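Local coordinates for protein EvdMO1 (Micromonospora carbonacea, PDB 5T39) that probably transfers a methyl group from S-adenosylmethionine during everninomicin biosynthesis, as the methyltransferase domain of a bifunctional methyltransferase-oxidase, at residues E35-G40 and A114-E119; E158-L163 and Y192-V197; A219-A224 and C245-V250. One frame throughout, in Å; residues are numbered along the deposited sequence. Where two conformers were deposited one is given.

The three contacts come one after another along the chain, each closing before the next opens. Interaction 1 packs an N-terminal loop on helix 108-121 of the Rossmann-like methyltransferase fold. Interactions 2 and 3 lie on the other side of the chain's centre, each with its centre about 30 Å from that of interaction 1. They touch, with centres about 11 Å apart. S193 N and S220 OG, 2.9 Å apart, probably form a hydrogen bond, and Y192 and W160 both pack on A224. Helix 218-228 therefore lies between the small sheet of interaction 2 and the main-sheet strand of interaction 3. Interaction 2 joins that small sheet to the core; interaction 3 lies within it.

Interaction 1. Residues E35-G40 and A114-E119; sequences EPWVNG and AEFVME
W37, in the loop after helix 24-33, packs against F116 and V117 of helix 108-121. The fold is the Rossmann-like one of SAM-dependent methyltransferases. Helix 108-121 forms the crossover between its parallel strands 100-105 and 126-130.

The six-membered end of the indole makes the contact. W37 CH2 lies 3.8 Å from F116 CD2, and W37 CZ2 lies 3.9 Å from F116 CE2. The two rings meet edge to edge, each near the plane of the other, so this is not a stack. F116 holds its CG anti to the backbone N (chi1 166°), which carries the ring edge out to the indole. V117 comes to the same rim of W37. Its CG2 is 3.9 Å from W37 CH2 and also close to W37 CZ3. W37 CH2 thus meets two successive side chains of the helix.

Further out, F41 meets the rings of both W37 and F116, while I27, R30 and A31 of helix 24-33 touch F116. The buried W37 NE1 is satisfied by a hydrogen bond to A31 O, which restrains the turn of the indole. An alanine at W37 is likely to open a gap beside F116 and V117 and leave A31 O without this donor.

The loop itself is shaped by a cis peptide bond between E35 and P36. E35 then lies along the pyrrole side of the indole, with E35 CG in the ring plane and 3.8 Å from W37 CD1.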
# COMPACT_ATOMS: atom_id res chain seq x y z
N GLU A 35 -19.88 -1.53 7.01
CA GLU A 35 -19.39 -2.78 7.57
C GLU A 35 -19.53 -3.90 6.54
O GLU A 35 -20.48 -3.92 5.76
CB GLU A 35 -20.15 -3.14 8.84
CG GLU A 35 -19.94 -2.14 9.97
CD GLU A 35 -20.24 -2.69 11.35
OE1 GLU A 35 -21.21 -2.20 11.96
OE2 GLU A 35 -19.47 -3.54 11.85
N PRO A 36 -18.63 -4.90 6.56
CA PRO A 36 -17.56 -5.09 7.54
C PRO A 36 -16.28 -4.32 7.20
O PRO A 36 -15.81 -4.36 6.05
CB PRO A 36 -17.29 -6.60 7.47
CG PRO A 36 -17.62 -6.95 6.05
CD PRO A 36 -18.80 -6.08 5.70
N TRP A 37 -15.71 -3.68 8.21
CA TRP A 37 -14.41 -3.05 8.10
C TRP A 37 -13.29 -4.06 8.33
O TRP A 37 -13.46 -5.06 9.05
CB TRP A 37 -14.26 -1.93 9.13
CG TRP A 37 -15.15 -0.74 8.88
CD1 TRP A 37 -16.52 -0.67 8.99
CD2 TRP A 37 -14.72 0.57 8.50
NE1 TRP A 37 -16.95 0.59 8.68
CE2 TRP A 37 -15.87 1.38 8.39
CE3 TRP A 37 -13.47 1.14 8.26
CZ2 TRP A 37 -15.79 2.71 8.03
CZ3 TRP A 37 -13.40 2.45 7.91
CH2 TRP A 37 -14.55 3.23 7.78
N VAL A 38 -12.13 -3.76 7.76
CA VAL A 38 -10.92 -4.55 7.97
C VAL A 38 -10.18 -4.08 9.20
O VAL A 38 -9.71 -4.89 10.01
CB VAL A 38 -10.02 -4.49 6.72
CG1 VAL A 38 -8.68 -5.19 6.97
CG2 VAL A 38 -10.73 -5.10 5.54
N ASN A 39 -10.01 -2.78 9.36
CA ASN A 39 -9.27 -2.27 10.51
C ASN A 39 -10.12 -1.49 11.47
O ASN A 39 -9.58 -0.93 12.43
CB ASN A 39 -8.07 -1.45 10.06
CG ASN A 39 -7.01 -2.30 9.39
OD1 ASN A 39 -6.74 -3.43 9.80
ND2 ASN A 39 -6.42 -1.76 8.34
N GLY A 40 -11.42 -1.49 11.28
CA GLY A 40 -12.33 -0.83 12.18
C GLY A 40 -12.34 0.66 11.94
O GLY A 40 -11.61 1.19 11.10
N ALA A 114 -12.41 4.26 2.61
CA ALA A 114 -11.36 5.26 2.61
C ALA A 114 -11.91 6.64 2.29
O ALA A 114 -11.51 7.63 2.92
CB ALA A 114 -10.27 4.87 1.60
N GLU A 115 -12.84 6.74 1.34
CA GLU A 115 -13.43 8.04 1.00
C GLU A 115 -14.19 8.61 2.19
O GLU A 115 -14.13 9.81 2.46
CB GLU A 115 -14.35 7.90 -0.21
CG GLU A 115 -13.62 7.67 -1.52
CD GLU A 115 -14.53 7.36 -2.69
OE1 GLU A 115 -15.54 6.65 -2.51
OE2 GLU A 115 -14.23 7.82 -3.81
N PHE A 116 -14.93 7.76 2.91
CA PHE A 116 -15.63 8.20 4.11
C PHE A 116 -14.64 8.71 5.16
O PHE A 116 -14.84 9.77 5.76
CB PHE A 116 -16.45 7.02 4.63
CG PHE A 116 -16.99 7.16 6.02
CD1 PHE A 116 -17.98 8.09 6.32
CD2 PHE A 116 -16.54 6.33 7.03
CE1 PHE A 116 -18.50 8.17 7.60
CE2 PHE A 116 -17.06 6.40 8.30
CZ PHE A 116 -18.03 7.32 8.59
N VAL A 117 -13.55 7.96 5.38
CA VAL A 117 -12.54 8.39 6.34
C VAL A 117 -12.02 9.79 5.99
O VAL A 117 -11.90 10.66 6.86
CB VAL A 117 -11.40 7.35 6.41
CG1 VAL A 117 -10.20 7.87 7.21
CG2 VAL A 117 -11.93 6.05 7.01
N MET A 118 -11.71 10.02 4.71
CA MET A 118 -11.18 11.33 4.33
C MET A 118 -12.20 12.42 4.55
O MET A 118 -11.84 13.55 4.92
CB MET A 118 -10.72 11.35 2.88
CG MET A 118 -9.64 10.37 2.56
SD MET A 118 -8.21 10.37 3.67
CE MET A 118 -7.97 8.60 3.73
N GLU A 119 -13.47 12.14 4.27
CA GLU A 119 -14.50 13.15 4.48
C GLU A 119 -14.67 13.46 5.96
O GLU A 119 -14.77 14.63 6.34
CB GLU A 119 -15.82 12.71 3.85
CG GLU A 119 -16.86 13.81 3.97
CD GLU A 119 -18.15 13.55 3.24
OE1 GLU A 119 -18.34 12.45 2.70
OE2 GLU A 119 -19.00 14.46 3.22

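Interaction 2. Residues E158-L163 and Y192-V197; sequences EPWALL and YSVKHV
W160 near the start of helix 159-169 packs on Y192 and V194 of strand 192-198. The helix is a crossover of the Rossmann-like fold, between parallel strands 146-150 and 172-180. The strand is the middle one of a separate three-stranded antiparallel sheet, inserted in the chain between strand 172-180 and helix 218-228. The contact joins this small sheet to the core.

The aromatic contact is between W160 and Y192. The pyrrole ring of W160 and the phenol ring are near parallel, with planes at 25°, but displaced so far that little of one ring lies over the other. Their centroids are 4.9 Å apart. The touching is done by one side of the tyrosine. Y192 CD2 lies over the rim of the indole face, 3.5 Å from W160 CD2. Y192 CE2 comes equally close to W160 CG and to W160 CB. W160 CG sits between the backbone N and the carbonyl carbon (chi1 51°), and chi2 of 89° turns the ring face to the tyrosine.

The aliphatic contact is at the far end of the indole. V194 CG1 comes to the ring edge, near its plane, and is 3.6 Å from W160 CZ3. A224 of helix 218-228 and L189 of the neighbouring strand also pack on W160.

The polar contact of Y192 is made outside this pair: its OH hydrogen-bonds to N227 ND2 of helix 218-228.

The backbone also takes part. E158 is the N-cap residue, and A161 N bonds to E158 O at 2.9 Å. On the indole face opposite Y192, the backbone atom E158 CA lies near the rim, 3.9 Å above the plane.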
# COMPACT_ATOMS: atom_id res chain seq x y z
N GLU A 158 2.84 -10.36 -11.18
CA GLU A 158 4.15 -10.01 -11.74
C GLU A 158 4.73 -8.89 -10.89
O GLU A 158 4.72 -7.71 -11.29
CB GLU A 158 4.04 -9.62 -13.21
CG GLU A 158 3.65 -10.79 -14.07
CD GLU A 158 2.43 -10.56 -14.86
OE1 GLU A 158 1.70 -9.58 -14.59
OE2 GLU A 158 2.18 -11.42 -15.74
N PRO A 159 5.24 -9.22 -9.70
CA PRO A 159 5.70 -8.17 -8.79
C PRO A 159 6.80 -7.29 -9.38
O PRO A 159 6.84 -6.09 -9.09
CB PRO A 159 6.16 -8.95 -7.55
CG PRO A 159 6.36 -10.35 -8.03
CD PRO A 159 5.30 -10.56 -9.08
N TRP A 160 7.69 -7.85 -10.20
CA TRP A 160 8.73 -7.03 -10.84
C TRP A 160 8.12 -5.92 -11.68
O TRP A 160 8.71 -4.84 -11.79
CB TRP A 160 9.66 -7.91 -11.69
CG TRP A 160 8.91 -8.81 -12.62
CD1 TRP A 160 8.52 -8.53 -13.89
CD2 TRP A 160 8.42 -10.12 -12.32
NE1 TRP A 160 7.82 -9.59 -14.41
CE2 TRP A 160 7.74 -10.58 -13.46
CE3 TRP A 160 8.50 -10.95 -11.20
CZ2 TRP A 160 7.15 -11.84 -13.50
CZ3 TRP A 160 7.92 -12.18 -11.24
CH2 TRP A 160 7.24 -12.61 -12.38
N ALA A 161 6.97 -6.16 -12.30
CA ALA A 161 6.34 -5.16 -13.13
C ALA A 161 5.74 -4.04 -12.30
O ALA A 161 5.71 -2.89 -12.76
CB ALA A 161 5.28 -5.81 -14.01
N LEU A 162 5.25 -4.34 -11.11
CA LEU A 162 4.77 -3.28 -10.23
C LEU A 162 5.92 -2.37 -9.82
O LEU A 162 5.77 -1.14 -9.74
CB LEU A 162 4.06 -3.89 -9.01
CG LEU A 162 3.42 -2.88 -8.07
CD1 LEU A 162 2.45 -1.98 -8.80
CD2 LEU A 162 2.75 -3.62 -6.92
N LEU A 163 7.09 -2.95 -9.55
CA LEU A 163 8.25 -2.14 -9.22
C LEU A 163 8.67 -1.26 -10.40
O LEU A 163 9.02 -0.10 -10.22
CB LEU A 163 9.40 -3.03 -8.76
CG LEU A 163 9.10 -3.85 -7.50
CD1 LEU A 163 10.25 -4.79 -7.20
CD2 LEU A 163 8.80 -2.98 -6.28
N TYR A 192 13.17 -14.41 -13.03
CA TYR A 192 13.04 -14.32 -11.59
C TYR A 192 12.54 -15.65 -11.04
O TYR A 192 11.73 -16.34 -11.67
CB TYR A 192 12.04 -13.22 -11.22
CG TYR A 192 12.47 -11.85 -11.67
CD1 TYR A 192 13.58 -11.22 -11.11
CD2 TYR A 192 11.78 -11.17 -12.66
CE1 TYR A 192 13.97 -9.97 -11.52
CE2 TYR A 192 12.16 -9.91 -13.08
CZ TYR A 192 13.27 -9.32 -12.50
OH TYR A 192 13.69 -8.07 -12.87
N SER A 193 13.03 -16.01 -9.85
CA SER A 193 12.56 -17.20 -9.16
C SER A 193 11.31 -16.86 -8.36
O SER A 193 11.33 -15.94 -7.53
CB SER A 193 13.64 -17.75 -8.23
OG SER A 193 14.79 -18.14 -8.97
N VAL A 194 10.24 -17.62 -8.61
CA VAL A 194 8.90 -17.28 -8.14
C VAL A 194 8.22 -18.47 -7.49
O VAL A 194 8.32 -19.61 -7.97
CB VAL A 194 8.02 -16.71 -9.28
CG1 VAL A 194 8.60 -15.40 -9.76
CG2 VAL A 194 7.87 -17.69 -10.43
N LYS A 195 7.48 -18.18 -6.42
CA LYS A 195 6.54 -19.10 -5.81
C LYS A 195 5.16 -18.69 -6.30
O LYS A 195 4.65 -17.63 -5.93
CB LYS A 195 6.63 -19.04 -4.28
CG LYS A 195 5.77 -20.10 -3.61
CD LYS A 195 6.02 -20.23 -2.13
CE LYS A 195 5.20 -21.37 -1.53
NZ LYS A 195 5.38 -22.66 -2.27
N HIS A 196 4.59 -19.52 -7.17
CA HIS A 196 3.34 -19.21 -7.86
C HIS A 196 2.22 -19.96 -7.17
O HIS A 196 2.18 -21.19 -7.21
CB HIS A 196 3.47 -19.64 -9.32
CG HIS A 196 2.31 -19.24 -10.17
ND1 HIS A 196 2.06 -19.84 -11.39
CD2 HIS A 196 1.34 -18.32 -10.00
CE1 HIS A 196 0.99 -19.28 -11.93
NE2 HIS A 196 0.52 -18.37 -11.10
N VAL A 197 1.32 -19.22 -6.54
CA VAL A 197 0.29 -19.82 -5.71
C VAL A 197 -1.05 -19.15 -5.93
O VAL A 197 -1.15 -18.02 -6.40
CB VAL A 197 0.65 -19.81 -4.20
CG1 VAL A 197 1.91 -20.61 -3.95
CG2 VAL A 197 0.81 -18.40 -3.70

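Interaction 3. Residues A219-A224 and C245-V250; sequences ASLFAA and CDIVVV
This is apolar helix-on-sheet packing at one end of the Rossmann-like core, where L221 and F222 of helix 218-228 meet I247 and V249 of strand 244-252. The seven-stranded sheet has the strand order 3-2-1-4-5-7-6, the class I methyltransferase arrangement. Strand 244-252 is its seventh, antiparallel to its neighbours 172-180 and 232-239. Over the two segments, helix and strand run nearly the same way, at 20°. Their axes pass 12.0 Å apart, and side chains bridge the distance.

I247 is the centre of the contact and uses both branches. I247 CG2 meets L221 CD2 at 3.9 Å, the two side chains lying alongside and running opposite ways. The longer branch has its CG1 anti to the backbone N (chi1 -160°) and carries CD1 to the phenylalanine. I247 CD1 lies at the ring edge, near its plane, 3.8 Å from F222 CE2. It is almost as close to F222 CZ.

F222 leaves the helix to one side of the strand, and only the far end of its ring reaches I247 and V249. The side chains of F222 and V249 both also touch I233 of the edge strand 232-239. V249 is a looser partner of F222, with V249 CG1 4.5 Å from F222 CZ.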
# COMPACT_ATOMS: atom_id res chain seq x y z
N ALA A 219 16.82 -13.03 -3.55
CA ALA A 219 17.68 -12.58 -4.63
C ALA A 219 16.85 -11.98 -5.76
O ALA A 219 17.24 -10.99 -6.37
CB ALA A 219 18.53 -13.73 -5.15
N SER A 220 15.71 -12.60 -6.06
CA SER A 220 14.89 -12.09 -7.15
C SER A 220 14.21 -10.78 -6.78
O SER A 220 14.01 -9.93 -7.65
CB SER A 220 13.87 -13.14 -7.58
OG SER A 220 14.52 -14.29 -8.09
N LEU A 221 13.83 -10.61 -5.51
CA LEU A 221 13.29 -9.33 -5.07
C LEU A 221 14.31 -8.22 -5.27
O LEU A 221 13.98 -7.15 -5.80
CB LEU A 221 12.85 -9.42 -3.61
CG LEU A 221 12.39 -8.10 -2.99
CD1 LEU A 221 11.19 -7.53 -3.72
CD2 LEU A 221 12.11 -8.29 -1.51
N PHE A 222 15.55 -8.45 -4.83
CA PHE A 222 16.57 -7.42 -4.98
C PHE A 222 16.91 -7.20 -6.45
O PHE A 222 17.11 -6.05 -6.87
CB PHE A 222 17.79 -7.75 -4.11
CG PHE A 222 17.62 -7.32 -2.69
CD1 PHE A 222 18.29 -6.22 -2.20
CD2 PHE A 222 16.74 -7.97 -1.84
CE1 PHE A 222 18.11 -5.79 -0.89
CE2 PHE A 222 16.54 -7.53 -0.54
CZ PHE A 222 17.23 -6.43 -0.07
N ALA A 223 16.96 -8.27 -7.24
CA ALA A 223 17.19 -8.09 -8.67
C ALA A 223 16.06 -7.29 -9.32
O ALA A 223 16.32 -6.43 -10.17
CB ALA A 223 17.35 -9.44 -9.36
N ALA A 224 14.81 -7.56 -8.94
CA ALA A 224 13.68 -6.84 -9.52
C ALA A 224 13.72 -5.36 -9.16
O ALA A 224 13.41 -4.51 -9.99
CB ALA A 224 12.37 -7.47 -9.05
N CYS A 245 9.07 -14.62 4.83
CA CYS A 245 9.97 -13.59 5.31
C CYS A 245 9.28 -12.23 5.18
O CYS A 245 8.37 -12.06 4.36
CB CYS A 245 11.25 -13.57 4.49
SG CYS A 245 12.21 -15.10 4.58
N ASP A 246 9.75 -11.26 5.97
CA ASP A 246 9.22 -9.91 5.97
C ASP A 246 10.36 -8.94 5.71
O ASP A 246 11.45 -9.11 6.26
CB ASP A 246 8.63 -9.52 7.34
CG ASP A 246 7.62 -10.51 7.88
OD1 ASP A 246 7.07 -11.33 7.12
OD2 ASP A 246 7.38 -10.44 9.10
N ILE A 247 10.12 -7.90 4.91
CA ILE A 247 11.15 -6.89 4.68
C ILE A 247 10.50 -5.54 4.44
O ILE A 247 9.41 -5.43 3.85
CB ILE A 247 12.11 -7.32 3.54
CG1 ILE A 247 13.44 -6.56 3.61
CG2 ILE A 247 11.45 -7.17 2.18
CD1 ILE A 247 14.48 -7.09 2.64
N VAL A 248 11.19 -4.50 4.90
CA VAL A 248 10.87 -3.11 4.57
C VAL A 248 12.14 -2.50 4.01
O VAL A 248 13.18 -2.51 4.68
CB VAL A 248 10.37 -2.32 5.80
CG1 VAL A 248 10.00 -0.91 5.39
CG2 VAL A 248 9.19 -3.02 6.47
N VAL A 249 12.05 -1.96 2.81
CA VAL A 249 13.20 -1.34 2.17
C VAL A 249 12.79 0.00 1.60
O VAL A 249 11.63 0.24 1.24
CB VAL A 249 13.85 -2.18 1.06
CG1 VAL A 249 14.19 -3.55 1.55
CG2 VAL A 249 12.98 -2.26 -0.17
N VAL A 250 13.78 0.88 1.49
CA VAL A 250 13.67 2.11 0.72
C VAL A 250 14.52 1.94 -0.52
O VAL A 250 15.72 1.67 -0.42
CB VAL A 250 14.14 3.32 1.54
CG1 VAL A 250 14.04 4.57 0.70
CG2 VAL A 250 13.35 3.45 2.83